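Local coordinates for protein KLLA0E08119p (Kluyveromyces lactis, PDB 3VA7) that probably catalyses the biotin- and ATP-dependent carboxylation of urea to urea-1-carboxylate, as the carboxylase part of a longer urea-degrading enzyme, at residues V58-D63 against D93-A98; A98-G103 against E127-V132; V78-R83 against E87-I92. All blocks are in the same frame, centred on the assembly; numbering follows the deposited sequence.

In the fold
All three contacts lie in the biotin carboxylase N-terminal domain, around helix 92-101 and its parallel sheet. Contact 1 is the core one. It is fully buried and apolar, with strand 56-61 packed on the helix. Contact 2 lies further along the same helix and shares A98 with contact 1. It joins the helix end to the edge of the sheet at 127-132, with an alanine-isoleucine pair inside and a lysine-carbonyl bond toward the surface. Contact 3 sits at the other end of the helix, in the connection from strand 76-79. It mixes leucine, threonine and tyrosine packing with a weak backbone-to-carboxylate bond. K94 NZ links contacts 1 and 3 by a bond to E87 O.

Contact 1. Residues V58-D63 against D93-A98; sequences VAVYSD and DKIINA
The carbonyl oxygen of A98, whose methyl packs on V60, is held twice. T102 OG1 donates a hydrogen bond to A98 O. T102 N adds a weak bond to the same oxygen. This is the last turn of helix 92-101 in a Rossmann-like alpha/beta domain. The helix lies in the crossover from strand 76-79 to strand 106-108 and packs on strand 56-61, an inner strand of the parallel sheet.

V60 is the residue of the strand that meets the helix. Its CB points toward the helix, and its two methyls divide the work. With chi1 at -71°, CG1 stands beside the backbone N and faces A98, while CG2 lies between the N and the carbonyl carbon and faces I95. V60 CG1 comes to 3.8 Å from A98 CB. I95 and A98 are three residues apart, so both fall on the helix side that faces the sheet. V60 CA and A98 CA are 7.5 Å apart, the closest CA pair of the two segments. The short A98 side chain is consistent with this.

No hydrogen bond joins the two segments. The contact between them is apolar and all three residues are buried. L35 of the neighbouring strand 33-36 touches V60, I95 and A98 alike. V78 adds to the packing on A98, and F120 of helix 118-125 touches I95. V60 O accepts a hydrogen bond from H70 NE2.

I95 makes the looser half of the contact. Its CB does not point at the strand, but its end turns inward and brings CD1 to 4.3 Å from V60 CG2.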
loop_
_atom_site.group_PDB
_atom_site.type_symbol
_atom_site.label_atom_id
_atom_site.label_comp_id
_atom_site.label_asym_id
_atom_site.label_seq_id
_atom_site.Cartn_x
_atom_site.Cartn_y
_atom_site.Cartn_z
ATOM N N VAL A 58 -9.662 -29.802 13.209
ATOM C CA VAL A 58 -8.791 -29.978 12.083
ATOM C C VAL A 58 -9.245 -29.143 10.884
ATOM O O VAL A 58 -10.379 -29.296 10.397
ATOM C CB VAL A 58 -8.772 -31.442 11.692
ATOM C CG1 VAL A 58 -7.779 -31.630 10.579
ATOM C CG2 VAL A 58 -8.388 -32.299 12.908
ATOM N N ALA A 59 -8.344 -28.271 10.434
ATOM C CA ALA A 59 -8.506 -27.505 9.211
ATOM C C ALA A 59 -8.116 -28.326 7.983
ATOM O O ALA A 59 -7.318 -29.248 8.098
ATOM C CB ALA A 59 -7.649 -26.232 9.255
ATOM N N VAL A 60 -8.666 -27.946 6.825
ATOM C CA VAL A 60 -8.142 -28.321 5.526
ATOM C C VAL A 60 -8.081 -27.077 4.623
ATOM O O VAL A 60 -8.962 -26.249 4.662
ATOM C CB VAL A 60 -8.991 -29.423 4.854
ATOM C CG1 VAL A 60 -8.788 -30.785 5.601
ATOM C CG2 VAL A 60 -10.489 -29.013 4.760
ATOM N N TYR A 61 -7.051 -26.942 3.801
ATOM C CA TYR A 61 -6.953 -25.772 2.971
ATOM C C TYR A 61 -6.384 -26.034 1.597
ATOM O O TYR A 61 -5.517 -26.886 1.415
ATOM C CB TYR A 61 -6.102 -24.722 3.657
ATOM C CG TYR A 61 -4.752 -25.226 4.099
ATOM C CD1 TYR A 61 -3.597 -24.916 3.364
ATOM C CD2 TYR A 61 -4.608 -26.001 5.265
ATOM C CE1 TYR A 61 -2.365 -25.354 3.763
ATOM C CE2 TYR A 61 -3.363 -26.450 5.656
ATOM C CZ TYR A 61 -2.250 -26.123 4.885
ATOM O OH TYR A 61 -1.001 -26.559 5.245
ATOM N N SER A 62 -6.887 -25.279 0.625
ATOM C CA SER A 62 -6.265 -25.167 -0.680
ATOM C C SER A 62 -4.981 -24.364 -0.571
ATOM O O SER A 62 -4.604 -23.918 0.528
ATOM C CB SER A 62 -7.194 -24.387 -1.564
ATOM O OG SER A 62 -7.354 -23.100 -1.039
ATOM N N ASP A 63 -4.345 -24.094 -1.709
ATOM C CA ASP A 63 -3.140 -23.288 -1.662
ATOM C C ASP A 63 -3.354 -21.788 -1.454
ATOM O O ASP A 63 -2.647 -21.187 -0.629
ATOM C CB ASP A 63 -2.167 -23.630 -2.796
ATOM C CG ASP A 63 -1.522 -25.027 -2.611
ATOM O OD1 ASP A 63 -1.780 -25.719 -1.584
ATOM O OD2 ASP A 63 -0.778 -25.455 -3.517
ATOM N N ASP A 93 -11.544 -37.698 -1.901
ATOM C CA ASP A 93 -10.495 -38.651 -1.560
ATOM C C ASP A 93 -9.520 -38.025 -0.591
ATOM O O ASP A 93 -9.192 -38.613 0.462
ATOM C CB ASP A 93 -9.839 -39.281 -2.816
ATOM C CG ASP A 93 -10.426 -40.677 -3.123
ATOM O OD1 ASP A 93 -11.609 -40.935 -2.731
ATOM O OD2 ASP A 93 -9.708 -41.530 -3.707
ATOM N N LYS A 94 -9.111 -36.811 -0.968
ATOM C CA LYS A 94 -8.239 -35.965 -0.189
ATOM C C LYS A 94 -8.818 -35.707 1.206
ATOM O O LYS A 94 -8.124 -35.970 2.216
ATOM C CB LYS A 94 -7.998 -34.660 -0.940
ATOM C CG LYS A 94 -7.015 -34.774 -2.127
ATOM C CD LYS A 94 -6.960 -33.488 -2.926
ATOM C CE LYS A 94 -5.561 -33.303 -3.554
ATOM N NZ LYS A 94 -5.348 -31.995 -4.226
ATOM N N ILE A 95 -10.093 -35.274 1.268
ATOM C CA ILE A 95 -10.804 -34.966 2.549
ATOM C C ILE A 95 -10.759 -36.141 3.502
ATOM O O ILE A 95 -10.355 -36.009 4.666
ATOM C CB ILE A 95 -12.307 -34.477 2.358
ATOM C CG1 ILE A 95 -12.418 -33.116 1.643
ATOM C CG2 ILE A 95 -13.070 -34.448 3.685
ATOM C CD1 ILE A 95 -11.290 -32.083 1.921
ATOM N N ILE A 96 -11.156 -37.296 2.996
ATOM C CA ILE A 96 -11.279 -38.475 3.824
ATOM C C ILE A 96 -9.893 -38.941 4.303
ATOM O O ILE A 96 -9.727 -39.379 5.452
ATOM C CB ILE A 96 -12.049 -39.563 3.053
ATOM C CG1 ILE A 96 -13.212 -40.093 3.899
ATOM C CG2 ILE A 96 -11.124 -40.695 2.652
ATOM C CD1 ILE A 96 -14.450 -39.236 3.853
ATOM N N ASN A 97 -8.903 -38.816 3.411
ATOM C CA ASN A 97 -7.489 -39.042 3.757
ATOM C C ASN A 97 -7.020 -38.031 4.832
ATOM O O ASN A 97 -6.341 -38.397 5.835
ATOM C CB ASN A 97 -6.578 -39.008 2.501
ATOM C CG ASN A 97 -5.093 -39.331 2.819
ATOM O OD1 ASN A 97 -4.773 -40.342 3.475
ATOM N ND2 ASN A 97 -4.192 -38.454 2.371
ATOM N N ALA A 98 -7.433 -36.770 4.648
ATOM C CA ALA A 98 -7.165 -35.771 5.672
ATOM C C ALA A 98 -7.698 -36.147 7.067
ATOM O O ALA A 98 -6.975 -35.949 8.058
ATOM C CB ALA A 98 -7.627 -34.437 5.238
#

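Contact 2. Residues A98-G103 against E127-V132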
loop_
_atom_site.group_PDB
_atom_site.type_symbol
_atom_site.label_atom_id
_atom_site.label_comp_id
_atom_site.label_asym_id
_atom_site.label_seq_id
_atom_site.Cartn_x
_atom_site.Cartn_y
_atom_site.Cartn_z
ATOM N N ALA A 98 -7.433 -36.770 4.648
ATOM C CA ALA A 98 -7.165 -35.771 5.672
ATOM C C ALA A 98 -7.698 -36.147 7.067
ATOM O O ALA A 98 -6.975 -35.949 8.058
ATOM C CB ALA A 98 -7.627 -34.437 5.238
ATOM N N ALA A 99 -8.915 -36.711 7.145
ATOM C CA ALA A 99 -9.513 -37.077 8.446
ATOM C C ALA A 99 -8.864 -38.323 9.014
ATOM O O ALA A 99 -8.745 -38.479 10.252
ATOM C CB ALA A 99 -10.982 -37.287 8.328
ATOM N N LYS A 100 -8.472 -39.216 8.096
ATOM C CA LYS A 100 -7.710 -40.415 8.439
ATOM C C LYS A 100 -6.405 -40.033 9.122
ATOM O O LYS A 100 -6.180 -40.370 10.276
ATOM C CB LYS A 100 -7.409 -41.220 7.164
ATOM C CG LYS A 100 -8.499 -42.152 6.729
ATOM C CD LYS A 100 -9.041 -42.918 7.923
ATOM C CE LYS A 100 -10.121 -43.863 7.484
ATOM N NZ LYS A 100 -10.916 -44.312 8.657
ATOM N N LYS A 101 -5.599 -39.278 8.380
ATOM C CA LYS A 101 -4.269 -38.795 8.724
ATOM C C LYS A 101 -4.196 -38.079 10.099
ATOM O O LYS A 101 -3.152 -38.121 10.797
ATOM C CB LYS A 101 -3.847 -37.870 7.575
ATOM C CG LYS A 101 -2.449 -37.285 7.550
ATOM C CD LYS A 101 -2.314 -36.362 6.303
ATOM C CE LYS A 101 -0.841 -36.126 5.861
ATOM N NZ LYS A 101 -0.221 -37.375 5.272
ATOM N N THR A 102 -5.305 -37.456 10.510
ATOM C CA THR A 102 -5.336 -36.669 11.764
ATOM C C THR A 102 -6.113 -37.359 12.858
ATOM O O THR A 102 -6.298 -36.795 13.946
ATOM C CB THR A 102 -5.954 -35.282 11.525
ATOM O OG1 THR A 102 -7.212 -35.403 10.816
ATOM C CG2 THR A 102 -4.964 -34.405 10.735
ATOM N N GLY A 103 -6.559 -38.585 12.565
ATOM C CA GLY A 103 -7.501 -39.338 13.427
ATOM C C GLY A 103 -8.770 -38.601 13.833
ATOM O O GLY A 103 -9.131 -38.598 15.002
ATOM N N GLU A 127 -16.507 -45.542 5.871
ATOM C CA GLU A 127 -15.134 -45.344 6.305
ATOM C C GLU A 127 -14.976 -45.253 7.844
ATOM O O GLU A 127 -13.854 -45.105 8.348
ATOM C CB GLU A 127 -14.575 -44.109 5.619
ATOM C CG GLU A 127 -13.115 -44.126 5.461
ATOM C CD GLU A 127 -12.634 -44.804 4.171
ATOM O OE1 GLU A 127 -11.672 -45.600 4.307
ATOM O OE2 GLU A 127 -13.164 -44.518 3.046
ATOM N N ASN A 128 -16.076 -45.392 8.585
ATOM C CA ASN A 128 -16.071 -45.209 10.052
ATOM C C ASN A 128 -15.675 -43.748 10.511
ATOM O O ASN A 128 -15.101 -43.533 11.586
ATOM C CB ASN A 128 -15.267 -46.321 10.743
ATOM C CG ASN A 128 -15.539 -46.433 12.282
ATOM O OD1 ASN A 128 -16.689 -46.344 12.774
ATOM N ND2 ASN A 128 -14.456 -46.666 13.034
ATOM N N ILE A 129 -16.020 -42.763 9.676
ATOM C CA ILE A 129 -16.004 -41.368 10.063
ATOM C C ILE A 129 -17.448 -40.835 10.103
ATOM O O ILE A 129 -18.176 -40.904 9.117
ATOM C CB ILE A 129 -15.148 -40.549 9.091
ATOM C CG1 ILE A 129 -13.707 -41.039 9.074
ATOM C CG2 ILE A 129 -15.110 -39.107 9.482
ATOM C CD1 ILE A 129 -12.947 -40.548 7.805
ATOM N N VAL A 130 -17.857 -40.299 11.250
ATOM C CA VAL A 130 -19.205 -39.747 11.408
ATOM C C VAL A 130 -19.379 -38.381 10.718
ATOM O O VAL A 130 -18.878 -37.409 11.197
ATOM C CB VAL A 130 -19.544 -39.588 12.904
ATOM C CG1 VAL A 130 -20.909 -38.957 13.061
ATOM C CG2 VAL A 130 -19.466 -40.930 13.615
ATOM N N PHE A 131 -20.041 -38.346 9.567
ATOM C CA PHE A 131 -20.556 -37.135 8.863
ATOM C C PHE A 131 -21.572 -36.370 9.700
ATOM O O PHE A 131 -22.646 -36.892 9.959
ATOM C CB PHE A 131 -21.303 -37.612 7.626
ATOM C CG PHE A 131 -21.944 -36.515 6.826
ATOM C CD1 PHE A 131 -21.176 -35.692 6.008
ATOM C CD2 PHE A 131 -23.336 -36.349 6.834
ATOM C CE1 PHE A 131 -21.774 -34.673 5.217
ATOM C CE2 PHE A 131 -23.950 -35.358 6.040
ATOM C CZ PHE A 131 -23.168 -34.513 5.230
ATOM N N VAL A 132 -21.245 -35.144 10.120
ATOM C CA VAL A 132 -22.174 -34.363 10.944
ATOM C C VAL A 132 -23.158 -33.750 9.978
ATOM O O VAL A 132 -22.927 -32.686 9.462
ATOM C CB VAL A 132 -21.454 -33.273 11.742
ATOM C CG1 VAL A 132 -22.405 -32.565 12.650
ATOM C CG2 VAL A 132 -20.360 -33.899 12.530
#
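K100 NZ meets the flat main-chain carbonyl of E127 at its oxygen end and not over a face. K100 NZ donates to E127 O at 3.1 Å, nearly along the C=O axis, with a C=O...donor angle of 160°. The E127 carboxylate lies to one side and is held by R123, whose NE forms a salt bridge with E127 OE2. E127 OE1 lies 4.6 Å from K100 NZ, too far for a salt bridge, though the charges may attract weakly.

The lysine chain is bent at chi2 (-45°), and its far end crosses the glutamate chain at a slant. K100 CE rests 3.6 Å from E127 CG, so the two methylene chains touch beside the polar bond.

Deeper in, the contact is apolar. A99 CB points toward I129, and I129 CD1 lies 3.8 Å from it. The same CD1 also packs on I96 CG1, one helical turn earlier. The I107 side chain touches both A99 and I129.

Both segments contain helix ends closed by a Schellman motif. G103 has positive phi, and G103 N bonds back to K100 O at 2.9 Å. N128 takes the same role after helix 118-125. Helix 92-101 lies in the crossover from strand 76-79 to strand 106-108, and helix 118-125 in the one from 106-108 to edge strand 130-131. Such consecutive beta-alpha-beta crossovers on one parallel sheet are typical of a Rossmann-like fold.

Contact 3. Residues V78-R83 against E87-I92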
loop_
_atom_site.group_PDB
_atom_site.type_symbol
_atom_site.label_atom_id
_atom_site.label_comp_id
_atom_site.label_asym_id
_atom_site.label_seq_id
_atom_site.Cartn_x
_atom_site.Cartn_y
_atom_site.Cartn_z
ATOM N N VAL A 78 -4.321 -29.781 7.369
ATOM C CA VAL A 78 -3.827 -30.647 6.337
ATOM C C VAL A 78 -3.956 -29.819 5.102
ATOM O O VAL A 78 -5.038 -29.305 4.787
ATOM C CB VAL A 78 -4.665 -31.919 6.229
ATOM C CG1 VAL A 78 -4.268 -32.715 5.018
ATOM C CG2 VAL A 78 -4.505 -32.744 7.461
ATOM N N ALA A 79 -2.816 -29.618 4.470
ATOM C CA ALA A 79 -2.753 -29.026 3.160
ATOM C C ALA A 79 -3.331 -30.039 2.173
ATOM O O ALA A 79 -2.904 -31.190 2.114
ATOM C CB ALA A 79 -1.296 -28.702 2.813
ATOM N N LEU A 80 -4.363 -29.626 1.452
ATOM C CA LEU A 80 -4.776 -30.336 0.252
ATOM C C LEU A 80 -3.949 -29.585 -0.749
ATOM O O LEU A 80 -3.600 -28.402 -0.500
ATOM C CB LEU A 80 -6.266 -30.097 -0.012
ATOM C CG LEU A 80 -7.272 -30.105 1.148
ATOM C CD1 LEU A 80 -8.542 -29.411 0.727
ATOM C CD2 LEU A 80 -7.551 -31.506 1.623
ATOM N N HIS A 81 -3.556 -30.188 -1.855
ATOM C CA HIS A 81 -2.699 -29.365 -2.713
ATOM C C HIS A 81 -3.423 -28.915 -3.970
ATOM O O HIS A 81 -4.109 -29.694 -4.613
ATOM C CB HIS A 81 -1.342 -30.034 -2.948
ATOM C CG HIS A 81 -0.592 -30.337 -1.675
ATOM N ND1 HIS A 81 -0.769 -31.509 -0.963
ATOM C CD2 HIS A 81 0.327 -29.611 -0.983
ATOM C CE1 HIS A 81 0.017 -31.500 0.102
ATOM N NE2 HIS A 81 0.690 -30.359 0.115
ATOM N N GLY A 82 -3.336 -27.633 -4.283
ATOM C CA GLY A 82 -4.008 -27.126 -5.470
ATOM C C GLY A 82 -4.726 -25.837 -5.205
ATOM O O GLY A 82 -4.665 -25.297 -4.100
ATOM N N ARG A 83 -5.421 -25.355 -6.229
ATOM C CA ARG A 83 -6.029 -24.032 -6.201
ATOM C C ARG A 83 -7.558 -24.111 -6.293
ATOM O O ARG A 83 -8.249 -23.505 -5.498
ATOM C CB ARG A 83 -5.419 -23.143 -7.319
ATOM C CG ARG A 83 -5.319 -21.610 -7.041
ATOM C CD ARG A 83 -3.853 -21.022 -7.216
ATOM N NE ARG A 83 -2.891 -21.252 -6.091
ATOM C CZ ARG A 83 -2.299 -20.291 -5.348
ATOM N NH1 ARG A 83 -2.562 -19.003 -5.569
ATOM N NH2 ARG A 83 -1.449 -20.605 -4.364
ATOM N N GLU A 87 -10.113 -29.143 -7.288
ATOM C CA GLU A 87 -8.778 -29.684 -6.961
ATOM C C GLU A 87 -8.597 -30.026 -5.480
ATOM O O GLU A 87 -7.741 -30.843 -5.123
ATOM C CB GLU A 87 -7.741 -28.630 -7.334
ATOM C CG GLU A 87 -6.616 -29.098 -8.227
ATOM C CD GLU A 87 -6.388 -28.126 -9.384
ATOM O OE1 GLU A 87 -6.379 -26.877 -9.158
ATOM O OE2 GLU A 87 -6.241 -28.628 -10.529
ATOM N N THR A 88 -9.401 -29.375 -4.634
ATOM C CA THR A 88 -9.204 -29.375 -3.172
ATOM C C THR A 88 -10.468 -29.652 -2.316
ATOM O O THR A 88 -10.758 -30.806 -1.968
ATOM C CB THR A 88 -8.517 -28.061 -2.712
ATOM O OG1 THR A 88 -9.193 -26.938 -3.295
ATOM C CG2 THR A 88 -7.008 -28.028 -3.094
ATOM N N TYR A 89 -11.227 -28.618 -1.968
ATOM C CA TYR A 89 -12.381 -28.801 -1.069
ATOM C C TYR A 89 -13.392 -29.883 -1.510
ATOM O O TYR A 89 -13.989 -30.561 -0.654
ATOM C CB TYR A 89 -13.040 -27.455 -0.760
ATOM C CG TYR A 89 -12.067 -26.512 -0.062
ATOM C CD1 TYR A 89 -11.482 -25.443 -0.735
ATOM C CD2 TYR A 89 -11.680 -26.741 1.266
ATOM C CE1 TYR A 89 -10.567 -24.611 -0.106
ATOM C CE2 TYR A 89 -10.773 -25.908 1.911
ATOM C CZ TYR A 89 -10.222 -24.850 1.218
ATOM O OH TYR A 89 -9.329 -24.045 1.872
ATOM N N LEU A 90 -13.527 -30.070 -2.836
ATOM C CA LEU A 90 -14.504 -30.991 -3.444
ATOM C C LEU A 90 -14.014 -32.423 -3.643
ATOM O O LEU A 90 -14.795 -33.301 -4.007
ATOM C CB LEU A 90 -14.956 -30.453 -4.797
ATOM C CG LEU A 90 -15.810 -29.204 -4.748
ATOM C CD1 LEU A 90 -15.821 -28.513 -6.096
ATOM C CD2 LEU A 90 -17.216 -29.547 -4.230
ATOM N N ASP A 91 -12.724 -32.651 -3.413
ATOM C CA ASP A 91 -12.088 -33.933 -3.713
ATOM C C ASP A 91 -12.257 -34.792 -2.500
ATOM O O ASP A 91 -11.499 -34.672 -1.531
ATOM C CB ASP A 91 -10.585 -33.746 -4.068
ATOM C CG ASP A 91 -9.911 -35.046 -4.599
ATOM O OD1 ASP A 91 -9.632 -35.111 -5.813
ATOM O OD2 ASP A 91 -9.644 -35.985 -3.809
ATOM N N ILE A 92 -13.271 -35.650 -2.558
ATOM C CA ILE A 92 -13.617 -36.522 -1.445
ATOM C C ILE A 92 -12.405 -37.316 -0.962
ATOM O O ILE A 92 -12.247 -37.578 0.240
ATOM C CB ILE A 92 -14.758 -37.478 -1.830
ATOM C CG1 ILE A 92 -16.023 -36.672 -2.200
ATOM C CG2 ILE A 92 -14.991 -38.527 -0.736
ATOM C CD1 ILE A 92 -17.243 -37.503 -2.658
#
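This contact belongs to the connection between strand 76-79 and helix 92-101, where the chain leaves the edge of the parallel sheet and folds back on itself. L80 is its apolar centre. L80 CD1 lies 3.7 Å from T88 CB and also sits over one face of the Y89 ring, 4.2 Å from CD2. The leucine thus fills the corner between the threonine and the ring. V60 of the sheet and I95 of the helix touch L80 as well.

T88 turns its branches to different partners. With chi1 at 49°, OG1 stands between the backbone N and the carbonyl carbon and bonds to T84 O. CG2 lies beside the backbone N and faces the main chain opposite, 3.7 Å from both H81 O and G82 O. G82 has a phi of 135° and no side chain on the face where E87 passes, and its CA lies 4.3 Å from E87 CG. Further out, R83 N makes a weak but fairly straight bond to E87 OE1, at 3.4 Å and 163°.

Y89 OH is tied to D65 OD2 and S62 N, which fixes the far end of the ring. T88 to D91 form a type I beta turn, with D91 N bonded to T88 O at 3.1 Å. D91 is the N-cap of helix 92-101, and its OD2 accepts from K94 N. This turn leads from the edge strand into the helix of a beta-alpha-beta crossover in the Rossmann-like domain.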